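Local coordinates for protein methylornithine synthase PylB (Methanosarcina barkeri, PDB 3T7V) that catalyses the radical isomerisation of L-lysine to (3R)-3-methyl-D-ornithine, a step in pyrrolysine biosynthesis, using a [4Fe-4S] cluster and S-adenosyl-L-methionine, at residues A[59-64]-A[107-112]; A[101-106]-A[301-306]; A[297-302]-A[320-325]. One frame throughout, in Å; residues are numbered along the deposited sequence.

Contact 1 of 3, residues A[59-64]-A[107-112]; sequences VFLNCF and GFHMVD. With MD0 (5-amino-D-isoleucine), chain D.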
loop_
_atom_site.group_PDB
_atom_site.type_symbol
_atom_site.label_atom_id
_atom_site.label_comp_id
_atom_site.label_asym_id
_atom_site.label_seq_id
_atom_site.Cartn_x
_atom_site.Cartn_y
_atom_site.Cartn_z
ATOM N N VAL A 59 -3.977 -13.922 7.782
ATOM C CA VAL A 59 -3.582 -12.864 6.871
ATOM C C VAL A 59 -4.858 -12.150 6.424
ATOM O O VAL A 59 -5.921 -12.757 6.216
ATOM C CB VAL A 59 -2.889 -13.549 5.612
ATOM C CG1 VAL A 59 -2.585 -12.492 4.535
ATOM C CG2 VAL A 59 -1.638 -14.289 6.037
ATOM N N PHE A 60 -4.747 -10.834 6.211
ATOM C CA PHE A 60 -5.858 -10.024 5.703
ATOM C C PHE A 60 -5.718 -9.886 4.184
ATOM O O PHE A 60 -4.596 -10.004 3.654
ATOM C CB PHE A 60 -5.852 -8.635 6.383
ATOM C CG PHE A 60 -5.992 -8.689 7.870
ATOM C CD1 PHE A 60 -7.137 -9.223 8.421
ATOM C CD2 PHE A 60 -4.975 -8.236 8.688
ATOM C CE1 PHE A 60 -7.254 -9.315 9.838
ATOM C CE2 PHE A 60 -5.116 -8.240 10.099
ATOM C CZ PHE A 60 -6.256 -8.795 10.622
ATOM N N LEU A 61 -6.826 -9.670 3.490
ATOM C CA LEU A 61 -6.886 -9.671 2.006
ATOM C C LEU A 61 -7.591 -8.400 1.522
ATOM O O LEU A 61 -8.732 -8.122 1.923
ATOM C CB LEU A 61 -7.636 -10.876 1.488
ATOM C CG LEU A 61 -7.096 -12.202 1.961
ATOM C CD1 LEU A 61 -8.062 -13.355 1.602
ATOM C CD2 LEU A 61 -5.712 -12.443 1.367
ATOM N N ASN A 62 -6.926 -7.600 0.672
ATOM C CA ASN A 62 -7.485 -6.284 0.211
ATOM C C ASN A 62 -7.590 -6.330 -1.296
ATOM O O ASN A 62 -6.574 -6.593 -2.014
ATOM C CB ASN A 62 -6.465 -5.198 0.624
ATOM C CG ASN A 62 -6.993 -3.766 0.520
ATOM O OD1 ASN A 62 -8.160 -3.517 0.372
ATOM N ND2 ASN A 62 -6.060 -2.812 0.721
ATOM N N CYS A 63 -8.803 -6.122 -1.785
ATOM C CA CYS A 63 -8.977 -6.025 -3.266
ATOM C C CYS A 63 -8.634 -4.643 -3.756
ATOM O O CYS A 63 -8.847 -3.678 -3.068
ATOM C CB CYS A 63 -10.410 -6.284 -3.540
ATOM S SG CYS A 63 -10.839 -6.398 -5.281
ATOM N N PHE A 64 -8.055 -4.536 -4.914
ATOM C CA PHE A 64 -7.658 -3.239 -5.459
ATOM C C PHE A 64 -8.513 -2.922 -6.666
ATOM O O PHE A 64 -8.496 -3.657 -7.683
ATOM C CB PHE A 64 -6.185 -3.388 -5.901
ATOM C CG PHE A 64 -5.626 -2.096 -6.468
ATOM C CD1 PHE A 64 -5.573 -0.971 -5.643
ATOM C CD2 PHE A 64 -5.183 -1.992 -7.781
ATOM C CE1 PHE A 64 -5.090 0.257 -6.107
ATOM C CE2 PHE A 64 -4.689 -0.754 -8.262
ATOM C CZ PHE A 64 -4.660 0.342 -7.426
ATOM N N GLY A 107 -14.366 -13.245 -0.010
ATOM C CA GLY A 107 -13.432 -13.501 1.073
ATOM C C GLY A 107 -12.541 -12.325 1.356
ATOM O O GLY A 107 -11.609 -12.425 2.215
ATOM N N PHE A 108 -12.765 -11.171 0.677
ATOM C CA PHE A 108 -11.968 -9.971 1.016
ATOM C C PHE A 108 -12.360 -9.327 2.361
ATOM O O PHE A 108 -13.500 -9.340 2.798
ATOM C CB PHE A 108 -12.136 -8.879 -0.072
ATOM C CG PHE A 108 -11.550 -9.296 -1.383
ATOM C CD1 PHE A 108 -10.157 -9.250 -1.531
ATOM C CD2 PHE A 108 -12.384 -9.689 -2.462
ATOM C CE1 PHE A 108 -9.573 -9.570 -2.740
ATOM C CE2 PHE A 108 -11.794 -10.048 -3.675
ATOM C CZ PHE A 108 -10.398 -9.976 -3.813
ATOM N N HIS A 109 -11.331 -8.812 3.045
ATOM C CA HIS A 109 -11.539 -8.007 4.260
ATOM C C HIS A 109 -11.756 -6.544 4.018
ATOM O O HIS A 109 -12.401 -5.878 4.835
ATOM C CB HIS A 109 -10.334 -8.149 5.237
ATOM C CG HIS A 109 -10.094 -9.559 5.634
ATOM N ND1 HIS A 109 -9.221 -10.354 4.948
ATOM C CD2 HIS A 109 -10.655 -10.334 6.618
ATOM C CE1 HIS A 109 -9.263 -11.598 5.458
ATOM N NE2 HIS A 109 -10.134 -11.585 6.487
ATOM N N MET A 110 -11.341 -6.048 2.846
ATOM C CA MET A 110 -11.394 -4.625 2.566
ATOM C C MET A 110 -11.290 -4.489 1.064
ATOM O O MET A 110 -10.743 -5.403 0.367
ATOM C CB MET A 110 -10.219 -3.919 3.253
ATOM C CG MET A 110 -10.282 -2.348 3.033
ATOM S SD MET A 110 -9.371 -1.439 4.315
ATOM C CE MET A 110 -7.752 -2.085 4.003
ATOM N N VAL A 111 -11.812 -3.387 0.521
ATOM C CA VAL A 111 -11.591 -3.015 -0.900
ATOM C C VAL A 111 -10.936 -1.649 -0.940
ATOM O O VAL A 111 -11.325 -0.773 -0.156
ATOM C CB VAL A 111 -12.905 -3.035 -1.688
ATOM C CG1 VAL A 111 -13.491 -4.407 -1.743
ATOM C CG2 VAL A 111 -13.933 -2.051 -1.156
ATOM N N ASP A 112 -9.923 -1.511 -1.784
ATOM C CA ASP A 112 -9.221 -0.198 -2.004
ATOM C C ASP A 112 -9.645 0.492 -3.270
ATOM O O ASP A 112 -9.386 -0.086 -4.358
ATOM C CB ASP A 112 -7.708 -0.448 -1.933
ATOM C CG ASP A 112 -6.862 0.748 -2.183
ATOM O OD1 ASP A 112 -7.351 1.904 -2.342
ATOM O OD2 ASP A 112 -5.590 0.574 -2.209
HETATM C C MD0 D . -1.124 -1.968 -4.023
HETATM N N MD0 D . -1.486 -1.664 -6.404
HETATM O O MD0 D . -1.655 -2.207 -2.919
HETATM C CA MD0 D . -1.914 -1.253 -5.071
HETATM C CB MD0 D . -1.760 0.290 -4.912
HETATM C CD MD0 D . -2.791 2.183 -3.481
HETATM N NE MD0 D . -3.429 2.454 -2.200
HETATM C CG MD0 D . -2.415 0.706 -3.562
HETATM C CG2 MD0 D . -0.292 0.789 -4.955
HETATM O OXT MD0 D . 0.036 -2.296 -4.300
#
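The carbonyl oxygen of Leu61 takes two backbone donors from the 107-112 segment: His109 N at 2.9 Å and Met110 N more weakly. Beyond this point the segments run as parallel strands, Cys63 N bonding to Met110 O and Asp112 N to Cys63 O at 2.7 Å. His109 adds a side-chain bond, since its ND1 accepts Leu61 N at 2.9 Å from somewhat outside the ring plane, while NE2 is bonded to Ala339 O. CD1 of Phe60 stands over the centre of the imidazole, an edge-to-face pair with planes 84° apart. On the sheet face that carries Cys63 and Val111, Cys63 lays CB over the centre of the Phe108 ring, 3.5 Å from its centroid, and SG follows over the same face as a sulfur-aromatic contact. The other face carries Phe64 and Asp112, whose side chains leave the strands side by side, each with CG anti to its backbone N. Asp112 OD2 accepts NE of the bound 5-amino-D-isoleucine at 2.9 Å and also lies at the edge of the Phe64 ring, in its plane; OD1 is bonded to Ser146 OG. The Phe64 ring offers a face to the ligand, CE1 coming within 3.5 Å of its CB. An alanine at Phe64 would probably open a gap beside the ligand carbons and leave the Asp112 carboxylate without its aromatic neighbour. Within this TIM-barrel fold, the contact thus pairs a carboxylate with the ligand's terminal amine and an aromatic face with its carbon chain; the carboxylate would probably favour a cationic amine there.

Contact 2 of 3, residues A[101-106]-A[301-306]; sequences KTLKGA and LPPDSQ
Apolar contact between Leu103 and two consecutive prolines, Pro302 and Pro303, carries this meeting between helix 93-103 and the loop after strand 296-300. A single methyl does the touching: Leu103 CD2 lies 3.8 Å from Pro302 CA and 3.8 Å from Pro303 CD, with Pro302 CB close behind. The same leucine also packs on Cys63 and Phe108, so the prolines meet a side chain already set against the barrel strand 58-68. Pro303 further brings CG to 3.6 Å from the backbone oxygen of Thr102.

The polar part is carried by water. One molecule donates to Thr102 OG1 at 2.8 Å and to Pro303 O at 2.7 Å, bridging the hydroxyl and the loop carbonyl. OG1 sits between the backbone N and the carbonyl carbon of its own residue (chi1 66°), and it is also bonded to Thr99 O one turn earlier in the helix. A type II turn from Leu103 to Ala106, closed by Ala106 N to Leu103 O at 3.0 Å, redirects the chain. Proline nitrogens carry no hydrogen to donate, and here the two prolines contribute carbon surface and one carbonyl, whose link to the helix runs through water.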
loop_
_atom_site.group_PDB
_atom_site.type_symbol
_atom_site.label_atom_id
_atom_site.label_comp_id
_atom_site.label_asym_id
_atom_site.label_seq_id
_atom_site.Cartn_x
_atom_site.Cartn_y
_atom_site.Cartn_z
ATOM N N LYS A 101 -20.270 -6.927 -7.964
ATOM C CA LYS A 101 -21.009 -8.213 -7.894
ATOM C C LYS A 101 -19.990 -9.355 -7.825
ATOM O O LYS A 101 -20.249 -10.375 -7.152
ATOM C CB LYS A 101 -21.917 -8.376 -9.082
ATOM C CG LYS A 101 -23.131 -7.477 -8.890
ATOM C CD LYS A 101 -24.189 -7.692 -9.988
ATOM C CE LYS A 101 -25.165 -6.527 -10.126
ATOM N NZ LYS A 101 -26.131 -6.878 -11.246
ATOM N N THR A 102 -18.827 -9.205 -8.476
ATOM C CA THR A 102 -17.900 -10.295 -8.529
ATOM C C THR A 102 -17.123 -10.424 -7.220
ATOM O O THR A 102 -16.448 -11.415 -7.015
ATOM C CB THR A 102 -16.872 -10.171 -9.722
ATOM O OG1 THR A 102 -15.997 -9.052 -9.536
ATOM C CG2 THR A 102 -17.562 -9.960 -11.017
ATOM N N LEU A 103 -17.211 -9.403 -6.336
ATOM C CA LEU A 103 -16.437 -9.362 -5.099
ATOM C C LEU A 103 -17.251 -9.903 -3.922
ATOM O O LEU A 103 -16.685 -10.311 -2.863
ATOM C CB LEU A 103 -16.030 -7.899 -4.765
ATOM C CG LEU A 103 -15.091 -7.386 -5.841
ATOM C CD1 LEU A 103 -14.718 -5.993 -5.475
ATOM C CD2 LEU A 103 -13.879 -8.273 -6.046
ATOM N N LYS A 104 -18.592 -9.895 -4.081
ATOM C CA LYS A 104 -19.462 -10.222 -2.909
ATOM C C LYS A 104 -19.237 -11.668 -2.526
ATOM O O LYS A 104 -19.401 -12.570 -3.349
ATOM C CB LYS A 104 -20.923 -10.004 -3.319
ATOM C CG LYS A 104 -21.206 -8.519 -3.501
ATOM C CD LYS A 104 -22.675 -8.330 -3.970
ATOM C CE LYS A 104 -22.841 -6.891 -4.424
ATOM N NZ LYS A 104 -24.249 -6.630 -4.781
ATOM N N GLY A 105 -18.940 -11.823 -1.234
ATOM C CA GLY A 105 -18.684 -13.165 -0.675
ATOM C C GLY A 105 -17.420 -13.854 -1.156
ATOM O O GLY A 105 -17.264 -15.032 -0.914
ATOM N N ALA A 106 -16.476 -13.111 -1.747
ATOM C CA ALA A 106 -15.262 -13.698 -2.241
ATOM C C ALA A 106 -14.251 -13.918 -1.154
ATOM O O ALA A 106 -13.348 -14.740 -1.364
ATOM C CB ALA A 106 -14.629 -12.864 -3.381
ATOM N N LEU A 301 -6.714 -8.419 -7.624
ATOM C CA LEU A 301 -7.740 -7.861 -8.495
ATOM C C LEU A 301 -9.021 -8.640 -8.432
ATOM O O LEU A 301 -9.023 -9.851 -8.121
ATOM C CB LEU A 301 -7.243 -7.887 -9.940
ATOM C CG LEU A 301 -6.005 -6.988 -10.158
ATOM C CD1 LEU A 301 -5.470 -7.051 -11.593
ATOM C CD2 LEU A 301 -6.241 -5.510 -9.858
ATOM N N PRO A 302 -10.153 -7.951 -8.731
ATOM C CA PRO A 302 -11.432 -8.614 -8.872
ATOM C C PRO A 302 -11.289 -9.789 -9.888
ATOM O O PRO A 302 -10.430 -9.723 -10.814
ATOM C CB PRO A 302 -12.295 -7.481 -9.474
ATOM C CG PRO A 302 -11.746 -6.217 -8.912
ATOM C CD PRO A 302 -10.244 -6.526 -9.062
ATOM N N PRO A 303 -12.101 -10.864 -9.695
ATOM C CA PRO A 303 -12.120 -12.053 -10.569
ATOM C C PRO A 303 -12.348 -11.640 -12.041
ATOM O O PRO A 303 -13.303 -10.911 -12.320
ATOM C CB PRO A 303 -13.305 -12.867 -10.033
ATOM C CG PRO A 303 -13.417 -12.536 -8.589
ATOM C CD PRO A 303 -12.902 -11.082 -8.462
ATOM N N ASP A 304 -11.512 -12.155 -12.951
ATOM C CA ASP A 304 -11.339 -11.646 -14.322
ATOM C C ASP A 304 -10.570 -10.371 -14.181
ATOM O O ASP A 304 -9.383 -10.370 -13.878
ATOM C CB ASP A 304 -12.674 -11.377 -15.038
ATOM C CG ASP A 304 -12.698 -10.009 -15.751
ATOM O OD1 ASP A 304 -11.898 -9.832 -16.701
ATOM O OD2 ASP A 304 -13.556 -9.161 -15.407
ATOM N N SER A 305 -11.293 -9.291 -14.377
ATOM C CA SER A 305 -10.801 -7.988 -14.376
ATOM C C SER A 305 -9.735 -7.683 -15.442
ATOM O O SER A 305 -8.705 -8.347 -15.559
ATOM C CB SER A 305 -10.334 -7.636 -12.964
ATOM O OG SER A 305 -10.459 -6.289 -12.836
ATOM N N GLN A 306 -10.017 -6.671 -16.222
ATOM C CA GLN A 306 -9.055 -6.024 -17.087
ATOM C C GLN A 306 -8.480 -4.851 -16.315
ATOM O O GLN A 306 -7.757 -4.020 -16.859
ATOM C CB GLN A 306 -9.804 -5.463 -18.270
ATOM C CG GLN A 306 -11.188 -4.975 -17.845
ATOM C CD GLN A 306 -11.983 -4.312 -18.952
ATOM O OE1 GLN A 306 -11.952 -3.084 -19.082
ATOM N NE2 GLN A 306 -12.714 -5.108 -19.749
HETATM O O HOH W 1 -14.572 -8.532 -11.876
#

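Contact 3 of 3, residues A[297-302]-A[320-325]; sequences VTSILP and RDRDIK. With MD0 (5-amino-D-isoleucine), chain D.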
loop_
_atom_site.group_PDB
_atom_site.type_symbol
_atom_site.label_atom_id
_atom_site.label_comp_id
_atom_site.label_asym_id
_atom_site.label_seq_id
_atom_site.Cartn_x
_atom_site.Cartn_y
_atom_site.Cartn_z
ATOM N N VAL A 297 -2.390 -8.879 2.269
ATOM C CA VAL A 297 -2.022 -9.049 0.856
ATOM C C VAL A 297 -2.896 -8.016 0.074
ATOM O O VAL A 297 -4.092 -7.902 0.339
ATOM C CB VAL A 297 -2.299 -10.439 0.316
ATOM C CG1 VAL A 297 -1.900 -10.577 -1.153
ATOM C CG2 VAL A 297 -1.533 -11.503 1.118
ATOM N N THR A 298 -2.198 -7.200 -0.748
ATOM C CA THR A 298 -2.878 -6.137 -1.468
ATOM C C THR A 298 -2.582 -6.263 -2.958
ATOM O O THR A 298 -1.768 -7.077 -3.397
ATOM C CB THR A 298 -2.417 -4.744 -0.973
ATOM O OG1 THR A 298 -1.056 -4.491 -1.393
ATOM C CG2 THR A 298 -2.553 -4.600 0.571
ATOM N N SER A 299 -3.320 -5.456 -3.714
ATOM C CA SER A 299 -3.195 -5.465 -5.184
ATOM C C SER A 299 -3.752 -6.771 -5.767
ATOM O O SER A 299 -3.352 -7.240 -6.839
ATOM C CB SER A 299 -1.790 -5.182 -5.720
ATOM O OG SER A 299 -1.919 -4.350 -6.943
ATOM N N ILE A 300 -4.710 -7.358 -5.030
ATOM C CA ILE A 300 -5.474 -8.510 -5.525
ATOM C C ILE A 300 -6.550 -7.906 -6.421
ATOM O O ILE A 300 -7.254 -6.993 -6.033
ATOM C CB ILE A 300 -6.127 -9.270 -4.356
ATOM C CG1 ILE A 300 -5.047 -9.655 -3.315
ATOM C CG2 ILE A 300 -6.861 -10.472 -4.943
ATOM C CD1 ILE A 300 -5.672 -10.352 -2.102
ATOM N N LEU A 301 -6.714 -8.419 -7.624
ATOM C CA LEU A 301 -7.740 -7.861 -8.495
ATOM C C LEU A 301 -9.021 -8.640 -8.432
ATOM O O LEU A 301 -9.023 -9.851 -8.121
ATOM C CB LEU A 301 -7.243 -7.887 -9.940
ATOM C CG LEU A 301 -6.005 -6.988 -10.158
ATOM C CD1 LEU A 301 -5.470 -7.051 -11.593
ATOM C CD2 LEU A 301 -6.241 -5.510 -9.858
ATOM N N PRO A 302 -10.153 -7.951 -8.731
ATOM C CA PRO A 302 -11.432 -8.614 -8.872
ATOM C C PRO A 302 -11.289 -9.789 -9.888
ATOM O O PRO A 302 -10.430 -9.723 -10.814
ATOM C CB PRO A 302 -12.295 -7.481 -9.474
ATOM C CG PRO A 302 -11.746 -6.217 -8.912
ATOM C CD PRO A 302 -10.244 -6.526 -9.062
ATOM N N ARG A 320 -2.180 -12.760 -16.269
ATOM C CA ARG A 320 -1.831 -12.263 -14.963
ATOM C C ARG A 320 -2.452 -13.256 -13.949
ATOM O O ARG A 320 -3.432 -13.920 -14.288
ATOM C CB ARG A 320 -2.446 -10.871 -14.779
ATOM C CG ARG A 320 -1.867 -9.839 -15.719
ATOM C CD ARG A 320 -2.369 -8.469 -15.212
ATOM N NE ARG A 320 -3.825 -8.359 -15.314
ATOM C CZ ARG A 320 -4.541 -7.292 -14.953
ATOM N NH1 ARG A 320 -3.925 -6.237 -14.485
ATOM N NH2 ARG A 320 -5.876 -7.285 -15.091
ATOM N N ASP A 321 -1.889 -13.348 -12.736
ATOM C CA ASP A 321 -2.301 -14.280 -11.680
ATOM C C ASP A 321 -2.378 -13.332 -10.450
ATOM O O ASP A 321 -1.442 -13.116 -9.692
ATOM C CB ASP A 321 -1.161 -15.285 -11.491
ATOM C CG ASP A 321 -1.463 -16.370 -10.480
ATOM O OD1 ASP A 321 -2.632 -16.484 -10.087
ATOM O OD2 ASP A 321 -0.512 -17.121 -10.103
ATOM N N ARG A 322 -3.558 -12.749 -10.283
ATOM C CA ARG A 322 -3.835 -11.670 -9.327
ATOM C C ARG A 322 -5.133 -11.981 -8.561
ATOM O O ARG A 322 -5.580 -11.088 -7.832
ATOM C CB ARG A 322 -4.054 -10.332 -10.086
ATOM C CG ARG A 322 -2.855 -9.783 -10.841
ATOM C CD ARG A 322 -2.172 -8.893 -9.870
ATOM N NE ARG A 322 -1.231 -7.984 -10.553
ATOM C CZ ARG A 322 -0.959 -6.728 -10.178
ATOM N NH1 ARG A 322 -1.521 -6.216 -9.079
ATOM N NH2 ARG A 322 -0.103 -6.006 -10.889
ATOM N N ASP A 323 -5.717 -13.179 -8.617
ATOM C CA ASP A 323 -7.088 -13.318 -8.060
ATOM C C ASP A 323 -6.985 -13.906 -6.660
ATOM O O ASP A 323 -6.006 -14.568 -6.282
ATOM C CB ASP A 323 -7.918 -14.227 -8.938
ATOM C CG ASP A 323 -7.245 -15.532 -9.106
ATOM O OD1 ASP A 323 -7.670 -16.425 -8.335
ATOM O OD2 ASP A 323 -6.245 -15.624 -9.922
ATOM N N ILE A 324 -8.006 -13.625 -5.883
ATOM C CA ILE A 324 -8.067 -14.101 -4.500
ATOM C C ILE A 324 -7.943 -15.635 -4.349
ATOM O O ILE A 324 -7.311 -16.088 -3.418
ATOM C CB ILE A 324 -9.296 -13.531 -3.772
ATOM C CG1 ILE A 324 -9.127 -13.685 -2.279
ATOM C CG2 ILE A 324 -10.561 -14.144 -4.308
ATOM C CD1 ILE A 324 -10.312 -13.054 -1.507
ATOM N N LYS A 325 -8.543 -16.390 -5.252
ATOM C CA LYS A 325 -8.495 -17.843 -5.088
ATOM C C LYS A 325 -6.997 -18.326 -5.227
ATOM O O LYS A 325 -6.559 -19.241 -4.470
ATOM C CB LYS A 325 -9.439 -18.510 -6.097
ATOM C CG LYS A 325 -10.921 -18.281 -5.824
ATOM C CD LYS A 325 -11.650 -19.079 -6.931
ATOM C CE LYS A 325 -13.046 -18.605 -7.298
ATOM N NZ LYS A 325 -14.086 -19.171 -6.401
HETATM C C MD0 D . -1.124 -1.968 -4.023
HETATM N N MD0 D . -1.486 -1.664 -6.404
HETATM O O MD0 D . -1.655 -2.207 -2.919
HETATM C CA MD0 D . -1.914 -1.253 -5.071
HETATM C CB MD0 D . -1.760 0.290 -4.912
HETATM C CD MD0 D . -2.791 2.183 -3.481
HETATM N NE MD0 D . -3.429 2.454 -2.200
HETATM C CG MD0 D . -2.415 0.706 -3.562
HETATM C CG2 MD0 D . -0.292 0.789 -4.955
HETATM O OXT MD0 D . 0.036 -2.296 -4.300
HETATM O O HOH W 2 -10.087 -12.000 -6.953
#
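Arg322 leaves its backbone with CG anti to the carbonyl carbon (chi1 -65°), and a bend at chi2 of -91° swings CD to within 3.6 Å of Ser299 O. Its NH1 then donates to that oxygen at 3.1 Å, on a lone pair and in the guanidinium plane. NH1 also makes a weak bond to Ser299 OG, and this hydroxyl accepts N of the bound 5-amino-D-isoleucine at 2.8 Å. Beside it, Thr298 OG1 donates to the ligand's carboxylate oxygen O at 2.8 Å, so adjacent residues hold both the amino and the acid group. Arg322 is thereby a second-shell residue: it is fixed by salt bridges to Asp314 through NE and Asp279 through NH2, and it would probably help to orient the serine hydroxyl toward the ligand amine.

Leu301 ties the backbones together, its N donating to Arg322 O at 2.9 Å. Its CD1 rests over one face of the Arg320 guanidinium, 3.4 Å from NH1 and offset toward the rim, while Leu307 O accepts from NH1. One residue earlier, Ile300 CG2 packs against Ile324 CB, and a water accepts from Ile324 N and donates to Leu301 O. Asp323, at the N-cap of helix 324-334, uses OD1 to receive Ser326 N. The contact therefore joins the C-terminal end of strand 296-300, flanked in the barrel sheet by strands 58-68 and 275-277, to the start of helix 324-334, whose Ile324 also packs on Leu61 and Phe108.

In the fold
The three contacts cluster on one side of the chain's centre, contact 2 lying about 11 Å from contact 1 and 9 Å from contact 3, and contacts 1 and 3 about 9 Å apart, centre to centre. Contacts 1 and 3 share the parallel barrel sheet through neighbouring strands 58-68 and 296-300, where Phe64 N probably bonds to Ile300 O, and both reach the bound 5-amino-D-isoleucine. Contact 1 closes before contact 3 opens. Contact 2 alternates with contact 1 along the chain and shares Leu301 and Pro302 with contact 3. Early and late parts of the chain thus meet at the ligand pocket in contacts 1 and 3, while contact 2 joins them farther out.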